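Local structure of vestitone reductase (Medicago sativa, 2P4H) at residues 3-8 with 69-74; 255-260 with 283-288; 149-152 with 157-160. The protein catalyses the stereospecific, NADPH-dependent reduction of (3R)-vestitone to the isoflavanol DMI, the penultimate step in making the defence compound medicarpin in alfalfa. All blocks are in the same frame, centred on the assembly; numbering follows the deposited sequence.

Interaction 1. Residues 3-8 with 69-74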
loop_
_atom_site.group_PDB
_atom_site.type_symbol
_atom_site.label_atom_id
_atom_site.label_comp_id
_atom_site.label_asym_id
_atom_site.label_seq_id
_atom_site.Cartn_x
_atom_site.Cartn_y
_atom_site.Cartn_z
ATOM N N ARG A 3 1.092 4.228 -21.152
ATOM C CA ARG A 3 2.024 3.385 -20.421
ATOM C C ARG A 3 2.284 3.920 -19.018
ATOM O O ARG A 3 2.468 5.120 -18.820
ATOM C CB ARG A 3 3.338 3.283 -21.200
ATOM C CG ARG A 3 4.322 2.276 -20.642
ATOM C CD ARG A 3 5.331 1.882 -21.703
ATOM N NE ARG A 3 4.670 1.269 -22.853
ATOM C CZ ARG A 3 5.289 0.913 -23.974
ATOM N NH1 ARG A 3 6.594 1.106 -24.107
ATOM N NH2 ARG A 3 4.599 0.368 -24.967
ATOM N N VAL A 4 2.287 3.019 -18.043
ATOM C CA VAL A 4 2.534 3.398 -16.658
ATOM C C VAL A 4 3.710 2.600 -16.108
ATOM O O VAL A 4 3.797 1.390 -16.315
ATOM C CB VAL A 4 1.290 3.129 -15.773
ATOM C CG1 VAL A 4 1.599 3.446 -14.316
ATOM C CG2 VAL A 4 0.120 3.973 -16.258
ATOM N N CYS A 5 4.621 3.282 -15.420
ATOM C CA CYS A 5 5.771 2.611 -14.826
ATOM C C CYS A 5 5.451 2.311 -13.367
ATOM O O CYS A 5 5.122 3.218 -12.600
ATOM C CB CYS A 5 7.021 3.492 -14.904
ATOM S SG CYS A 5 8.503 2.700 -14.218
ATOM N N VAL A 6 5.554 1.038 -12.998
ATOM C CA VAL A 6 5.275 0.585 -11.638
ATOM C C VAL A 6 6.538 0.002 -11.010
ATOM O O VAL A 6 7.114 -0.941 -11.547
ATOM C CB VAL A 6 4.202 -0.533 -11.631
ATOM C CG1 VAL A 6 3.903 -0.966 -10.203
ATOM C CG2 VAL A 6 2.930 -0.054 -12.316
ATOM N N THR A 7 6.977 0.556 -9.885
ATOM C CA THR A 7 8.153 0.006 -9.220
ATOM C C THR A 7 7.677 -1.072 -8.251
ATOM O O THR A 7 6.508 -1.083 -7.857
ATOM C CB THR A 7 8.934 1.070 -8.428
ATOM O OG1 THR A 7 8.113 1.574 -7.368
ATOM C CG2 THR A 7 9.355 2.208 -9.339
ATOM N N GLY A 8 8.577 -1.978 -7.876
ATOM C CA GLY A 8 8.218 -3.052 -6.963
ATOM C C GLY A 8 7.207 -3.998 -7.588
ATOM O O GLY A 8 6.286 -4.470 -6.919
ATOM N N ALA A 69 15.602 6.145 -16.297
ATOM C CA ALA A 69 15.319 6.876 -17.530
ATOM C C ALA A 69 14.550 6.081 -18.581
ATOM O O ALA A 69 13.530 6.543 -19.089
ATOM C CB ALA A 69 16.619 7.414 -18.127
ATOM N N ALA A 70 15.031 4.887 -18.907
ATOM C CA ALA A 70 14.363 4.066 -19.908
ATOM C C ALA A 70 12.995 3.574 -19.437
ATOM O O ALA A 70 12.039 3.538 -20.212
ATOM C CB ALA A 70 15.247 2.879 -20.278
ATOM N N ALA A 71 12.905 3.203 -18.163
ATOM C CA ALA A 71 11.659 2.694 -17.606
ATOM C C ALA A 71 10.507 3.695 -17.581
ATOM O O ALA A 71 9.344 3.295 -17.646
ATOM C CB ALA A 71 11.905 2.156 -16.199
ATOM N N ILE A 72 10.812 4.987 -17.485
ATOM C CA ILE A 72 9.751 5.994 -17.444
ATOM C C ILE A 72 9.550 6.724 -18.768
ATOM O O ILE A 72 8.642 7.547 -18.897
ATOM C CB ILE A 72 10.006 7.053 -16.341
ATOM C CG1 ILE A 72 11.217 7.919 -16.700
ATOM C CG2 ILE A 72 10.213 6.359 -14.999
ATOM C CD1 ILE A 72 11.388 9.133 -15.798
ATOM N N GLU A 73 10.389 6.421 -19.751
ATOM C CA GLU A 73 10.285 7.064 -21.053
ATOM C C GLU A 73 8.912 6.828 -21.676
ATOM O O GLU A 73 8.452 5.691 -21.777
ATOM C CB GLU A 73 11.375 6.535 -21.987
ATOM C CG GLU A 73 11.322 7.112 -23.397
ATOM C CD GLU A 73 11.623 8.598 -23.434
ATOM O OE1 GLU A 73 11.442 9.215 -24.505
ATOM O OE2 GLU A 73 12.048 9.149 -22.397
ATOM N N GLY A 74 8.261 7.913 -22.084
ATOM C CA GLY A 74 6.954 7.817 -22.711
ATOM C C GLY A 74 5.781 7.455 -21.816
ATOM O O GLY A 74 4.665 7.270 -22.307
HETATM O O HOH W 1 2.145 6.523 -22.478
#

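Interaction 2. Residues 255-260 with 283-288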
loop_
_atom_site.group_PDB
_atom_site.type_symbol
_atom_site.label_atom_id
_atom_site.label_comp_id
_atom_site.label_asym_id
_atom_site.label_seq_id
_atom_site.Cartn_x
_atom_site.Cartn_y
_atom_site.Cartn_z
ATOM N N PRO A 255 -12.741 -3.230 14.624
ATOM C CA PRO A 255 -12.336 -3.743 15.935
ATOM C C PRO A 255 -12.250 -5.263 15.810
ATOM O O PRO A 255 -13.022 -5.871 15.067
ATOM C CB PRO A 255 -13.483 -3.315 16.846
ATOM C CG PRO A 255 -13.988 -2.059 16.197
ATOM C CD PRO A 255 -13.974 -2.427 14.729
ATOM N N ILE A 256 -11.329 -5.882 16.536
ATOM C CA ILE A 256 -11.181 -7.328 16.451
ATOM C C ILE A 256 -12.463 -8.059 16.881
ATOM O O ILE A 256 -12.734 -9.170 16.422
ATOM C CB ILE A 256 -9.948 -7.793 17.281
ATOM C CG1 ILE A 256 -9.568 -9.223 16.897
ATOM C CG2 ILE A 256 -10.227 -7.663 18.767
ATOM C CD1 ILE A 256 -8.180 -9.621 17.373
ATOM N N GLU A 257 -13.256 -7.427 17.743
ATOM C CA GLU A 257 -14.511 -8.022 18.198
ATOM C C GLU A 257 -15.515 -8.093 17.047
ATOM O O GLU A 257 -16.243 -9.079 16.903
ATOM C CB GLU A 257 -15.105 -7.208 19.353
ATOM C CG GLU A 257 -14.254 -7.187 20.625
ATOM C CD GLU A 257 -13.156 -6.130 20.615
ATOM O OE1 GLU A 257 -12.427 -6.032 21.626
ATOM O OE2 GLU A 257 -13.013 -5.392 19.615
ATOM N N GLU A 258 -15.565 -7.046 16.230
ATOM C CA GLU A 258 -16.477 -7.036 15.091
ATOM C C GLU A 258 -15.948 -8.007 14.043
ATOM O O GLU A 258 -16.715 -8.653 13.325
ATOM C CB GLU A 258 -16.605 -5.617 14.527
ATOM C CG GLU A 258 -17.244 -4.659 15.524
ATOM C CD GLU A 258 -17.472 -3.268 14.966
ATOM O OE1 GLU A 258 -17.847 -2.375 15.757
ATOM O OE2 GLU A 258 -17.287 -3.065 13.749
ATOM N N MET A 259 -14.627 -8.113 13.969
ATOM C CA MET A 259 -13.972 -9.033 13.053
ATOM C C MET A 259 -14.432 -10.457 13.413
ATOM O O MET A 259 -14.798 -11.250 12.543
ATOM C CB MET A 259 -12.459 -8.887 13.226
ATOM C CG MET A 259 -11.597 -9.773 12.364
ATOM S SD MET A 259 -9.855 -9.494 12.784
ATOM C CE MET A 259 -9.334 -8.393 11.480
ATOM N N SER A 260 -14.420 -10.768 14.705
ATOM C CA SER A 260 -14.846 -12.078 15.181
ATOM C C SER A 260 -16.298 -12.377 14.805
ATOM O O SER A 260 -16.618 -13.478 14.355
ATOM C CB SER A 260 -14.695 -12.160 16.698
ATOM O OG SER A 260 -15.302 -13.342 17.197
ATOM N N GLY A 283 -4.179 -5.020 23.354
ATOM C CA GLY A 283 -3.573 -4.827 22.055
ATOM C C GLY A 283 -3.590 -3.386 21.591
ATOM O O GLY A 283 -4.028 -2.489 22.313
ATOM N N ALA A 284 -3.110 -3.173 20.372
ATOM C CA ALA A 284 -3.052 -1.844 19.787
ATOM C C ALA A 284 -4.326 -1.523 19.012
ATOM O O ALA A 284 -4.672 -2.212 18.056
ATOM C CB ALA A 284 -1.843 -1.743 18.864
ATOM N N ARG A 285 -5.022 -0.475 19.439
ATOM C CA ARG A 285 -6.246 -0.037 18.776
ATOM C C ARG A 285 -5.820 1.072 17.821
ATOM O O ARG A 285 -5.655 2.222 18.230
ATOM C CB ARG A 285 -7.245 0.509 19.803
ATOM C CG ARG A 285 -7.696 -0.500 20.860
ATOM C CD ARG A 285 -8.804 -1.415 20.348
ATOM N NE ARG A 285 -9.160 -2.436 21.333
ATOM C CZ ARG A 285 -10.142 -3.322 21.183
ATOM N NH1 ARG A 285 -10.887 -3.322 20.084
ATOM N NH2 ARG A 285 -10.370 -4.223 22.130
ATOM N N LEU A 286 -5.630 0.726 16.552
ATOM C CA LEU A 286 -5.185 1.695 15.557
ATOM C C LEU A 286 -6.231 2.747 15.234
ATOM O O LEU A 286 -7.429 2.508 15.349
ATOM C CB LEU A 286 -4.764 0.973 14.279
ATOM C CG LEU A 286 -3.636 -0.038 14.483
ATOM C CD1 LEU A 286 -3.388 -0.788 13.185
ATOM C CD2 LEU A 286 -2.377 0.679 14.948
ATOM N N PRO A 287 -5.782 3.940 14.818
ATOM C CA PRO A 287 -6.692 5.031 14.481
ATOM C C PRO A 287 -7.390 4.850 13.144
ATOM O O PRO A 287 -6.886 4.174 12.245
ATOM C CB PRO A 287 -5.773 6.249 14.475
ATOM C CG PRO A 287 -4.493 5.681 13.959
ATOM C CD PRO A 287 -4.377 4.375 14.717
ATOM N N ASP A 288 -8.566 5.453 13.034
ATOM C CA ASP A 288 -9.335 5.433 11.801
ATOM C C ASP A 288 -8.690 6.519 10.935
ATOM O O ASP A 288 -8.562 7.668 11.366
ATOM C CB ASP A 288 -10.800 5.774 12.117
ATOM C CG ASP A 288 -11.689 5.820 10.881
ATOM O OD1 ASP A 288 -11.281 5.328 9.809
ATOM O OD2 ASP A 288 -12.820 6.338 10.995
#

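Interaction 3. Residues 149-152 with 157-160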
loop_
_atom_site.group_PDB
_atom_site.type_symbol
_atom_site.label_atom_id
_atom_site.label_comp_id
_atom_site.label_asym_id
_atom_site.label_seq_id
_atom_site.Cartn_x
_atom_site.Cartn_y
_atom_site.Cartn_z
ATOM N N LEU A 149 10.103 11.231 18.407
ATOM C CA LEU A 149 9.464 10.396 19.415
ATOM C C LEU A 149 9.687 8.922 19.090
ATOM O O LEU A 149 9.931 8.105 19.977
ATOM C CB LEU A 149 7.964 10.688 19.470
ATOM C CG LEU A 149 7.199 10.028 20.618
ATOM C CD1 LEU A 149 7.719 10.559 21.948
ATOM C CD2 LEU A 149 5.713 10.318 20.476
ATOM N N LEU A 150 9.598 8.583 17.810
ATOM C CA LEU A 150 9.799 7.206 17.385
ATOM C C LEU A 150 11.200 6.721 17.729
ATOM O O LEU A 150 11.375 5.608 18.223
ATOM C CB LEU A 150 9.566 7.078 15.874
ATOM C CG LEU A 150 8.113 7.052 15.395
ATOM C CD1 LEU A 150 8.063 7.290 13.894
ATOM C CD2 LEU A 150 7.488 5.708 15.753
ATOM N N ARG A 151 12.195 7.565 17.473
ATOM C CA ARG A 151 13.588 7.216 17.736
ATOM C C ARG A 151 13.962 7.120 19.210
ATOM O O ARG A 151 14.878 6.379 19.569
ATOM C CB ARG A 151 14.513 8.217 17.042
ATOM C CG ARG A 151 14.553 8.055 15.534
ATOM C CD ARG A 151 15.296 9.202 14.867
ATOM N NE ARG A 151 15.516 8.938 13.448
ATOM C CZ ARG A 151 15.820 9.869 12.550
ATOM N NH1 ARG A 151 15.937 11.137 12.918
ATOM N NH2 ARG A 151 16.010 9.528 11.284
ATOM N N SER A 152 13.261 7.862 20.059
ATOM C CA SER A 152 13.556 7.842 21.488
ATOM C C SER A 152 12.742 6.804 22.253
ATOM O O SER A 152 13.291 6.041 23.048
ATOM C CB SER A 152 13.325 9.227 22.095
ATOM O OG SER A 152 11.989 9.659 21.906
ATOM N N GLY A 157 7.895 -1.581 15.792
ATOM C CA GLY A 157 7.830 -1.170 14.398
ATOM C C GLY A 157 8.297 0.248 14.126
ATOM O O GLY A 157 8.047 0.784 13.043
ATOM N N TRP A 158 8.995 0.855 15.083
ATOM C CA TRP A 158 9.456 2.230 14.907
ATOM C C TRP A 158 10.387 2.459 13.719
ATOM O O TRP A 158 10.322 3.512 13.090
ATOM C CB TRP A 158 10.125 2.753 16.185
ATOM C CG TRP A 158 11.447 2.136 16.509
ATOM C CD1 TRP A 158 11.670 0.973 17.190
ATOM C CD2 TRP A 158 12.737 2.665 16.181
ATOM N NE1 TRP A 158 13.023 0.748 17.310
ATOM C CE2 TRP A 158 13.700 1.771 16.699
ATOM C CE3 TRP A 158 13.173 3.810 15.500
ATOM C CZ2 TRP A 158 15.076 1.985 16.558
ATOM C CZ3 TRP A 158 14.544 4.023 15.358
ATOM C CH2 TRP A 158 15.478 3.113 15.886
ATOM N N ASN A 159 11.252 1.496 13.413
ATOM C CA ASN A 159 12.176 1.644 12.287
ATOM C C ASN A 159 11.413 1.855 10.983
ATOM O O ASN A 159 11.705 2.778 10.218
ATOM C CB ASN A 159 13.072 0.409 12.162
ATOM C CG ASN A 159 14.184 0.388 13.190
ATOM O OD1 ASN A 159 15.109 1.200 13.138
ATOM N ND2 ASN A 159 14.099 -0.543 14.135
ATOM N N TYR A 160 10.435 0.993 10.736
ATOM C CA TYR A 160 9.624 1.082 9.529
ATOM C C TYR A 160 8.849 2.397 9.505
ATOM O O TYR A 160 8.748 3.049 8.468
ATOM C CB TYR A 160 8.663 -0.111 9.463
ATOM C CG TYR A 160 7.687 -0.080 8.305
ATOM C CD1 TYR A 160 6.395 0.413 8.469
ATOM C CD2 TYR A 160 8.055 -0.553 7.046
ATOM C CE1 TYR A 160 5.489 0.431 7.409
ATOM C CE2 TYR A 160 7.158 -0.537 5.979
ATOM C CZ TYR A 160 5.877 -0.046 6.169
ATOM O OH TYR A 160 4.982 -0.034 5.122
#

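Interaction 1. Residues 3-8 with 69-74
Gly74 O and Arg3 N are joined through a single water, which donates to Gly74 O at 2.6 Å and accepts from Arg3 N at 2.9 Å. The two residues otherwise meet loosely, Arg3 CB lying 4.3 Å from Gly74 O. Farther along the strand Cys5 directs its sulfur at the helix: with SG anti to the backbone N (chi1 -179°), it lies 3.6 Å from Ala71 O and arrives beside Ala71 CB at 4.0 Å. The same SG also meets Ile72 CG2 at 4.1 Å, while the longer CG1 branch of Ile72 leads away from the strand. Ile107 of helix 95-111 touches both Cys5 and Ile72, and Cys75 also lies against Cys5. In the fold, this is the Rossmann crossover: helix 69-72 lies against the first strand, 3-7, as the chain passes from strand 55-57 to strand 77-80, which pairs with 3-7. Gly74, with phi +72°, turns the chain between helix 69-72 and strand 77-80. The result is a contact divided by chemistry, with a buried thiol packed against both a helix carbonyl and aliphatic carbons, and a water-mediated backbone bridge near the N-terminal end of the strand.

Interaction 2. Residues 255-260 with 283-288
Arg285 and Glu257 form an end-on bidentate salt bridge that fastens the first turn of helix 256-266 to the short strand 284-285 of the mixed sheet, where 284-285 pairs in parallel with strand 219-226, beside the Rossmann-type parallel sheet. From CB the arginine chain runs past strand 219-226, where its side chain touches Thr220 and Arg221. It bends early, at chi2 (-82°), and beyond that stays extended through CD and NE, which carries the guanidinium across to the helix. At CZ the group splits, and each terminal nitrogen takes one carboxylate oxygen. NH2 binds Glu257 OE1 at 2.8 Å and NH1 binds Glu257 OE2 at 3.0 Å, both on the syn lone pairs and both within 6° of straight. The carboxylate and guanidinium planes differ by 3°, so the two flat groups share one plane and fix each other's rotation, although the side chains themselves cross at about a right angle. Glu257 is bent too, and its side chain rests against Ile281. Its place in the first helical turn, just after the N-cap Pro255, is likely to suit a negative charge. Were Glu257 replaced by an alanine, the Arg285 guanidinium would probably lose its matching charge and both straight bonds, and be left able to turn. At the edge of the guanidinium the proline adds an apolar neighbour, Pro255 CB lying 4.2 Å from Arg285 NH1.

Interaction 3. Residues 149-152 with 157-160
Trp158 lays its CB and the six-membered part of its indole against the second half of the short helix 147-153, meeting backbone and side chains of Leu150 and Arg151. Its CG occupies the position between the backbone N and the carbonyl carbon (chi1 70°), which swings the ring across to the neighbouring helix. Leu150 O lies 3.7 Å from Trp158 CB and equally near CE3, oblique to the ring. The side chain of Leu150 adds CD2, 4.0 Å from Trp158 CB, as the two side chains slide past each other in opposite directions. The rim atom CZ3 of Trp158 reaches Arg151 CG at 4.0 Å, so the arginine touches with its aliphatic root; its guanidinium plane stands 85° from the indole. Asn159 ND2 sits 3.4 Å above one indole face, offset toward the rim. The contact joins two consecutive helices across a tight connection, with Gly157 as N-cap of helix 158-177. Two residues after Trp158 comes Tyr160, which, as in related reductases, probably binds NADP(+) and opens the YxxxK motif of the family. No hydrogen bond crosses between the segments, so their join rests on van der Waals packing, with the indole and CB of Trp158 set against Leu150 and the carbon root of Arg151.

Overall arrangement
Followed from the N terminus, the three contacts come in series, none nested in or crossing another. Interaction 1 closes a loop of 60 residues that holds helix 12-23 and strands 27-31 and 55-57, and so ties the first strand of the parallel sheet to the crossover helix. Interaction 3 comes next and closes a four-residue connection, setting helix 147-153 against the start of helix 158-177. Interaction 2 closes last, over 22 residues, joining helix 256-266 to the mixed sheet. Interactions 1 and 2 lie on opposite sides of the chain's centre, their own centres about 38 Å apart; interactions 2 and 3 are nearer, with centres about 22 Å apart.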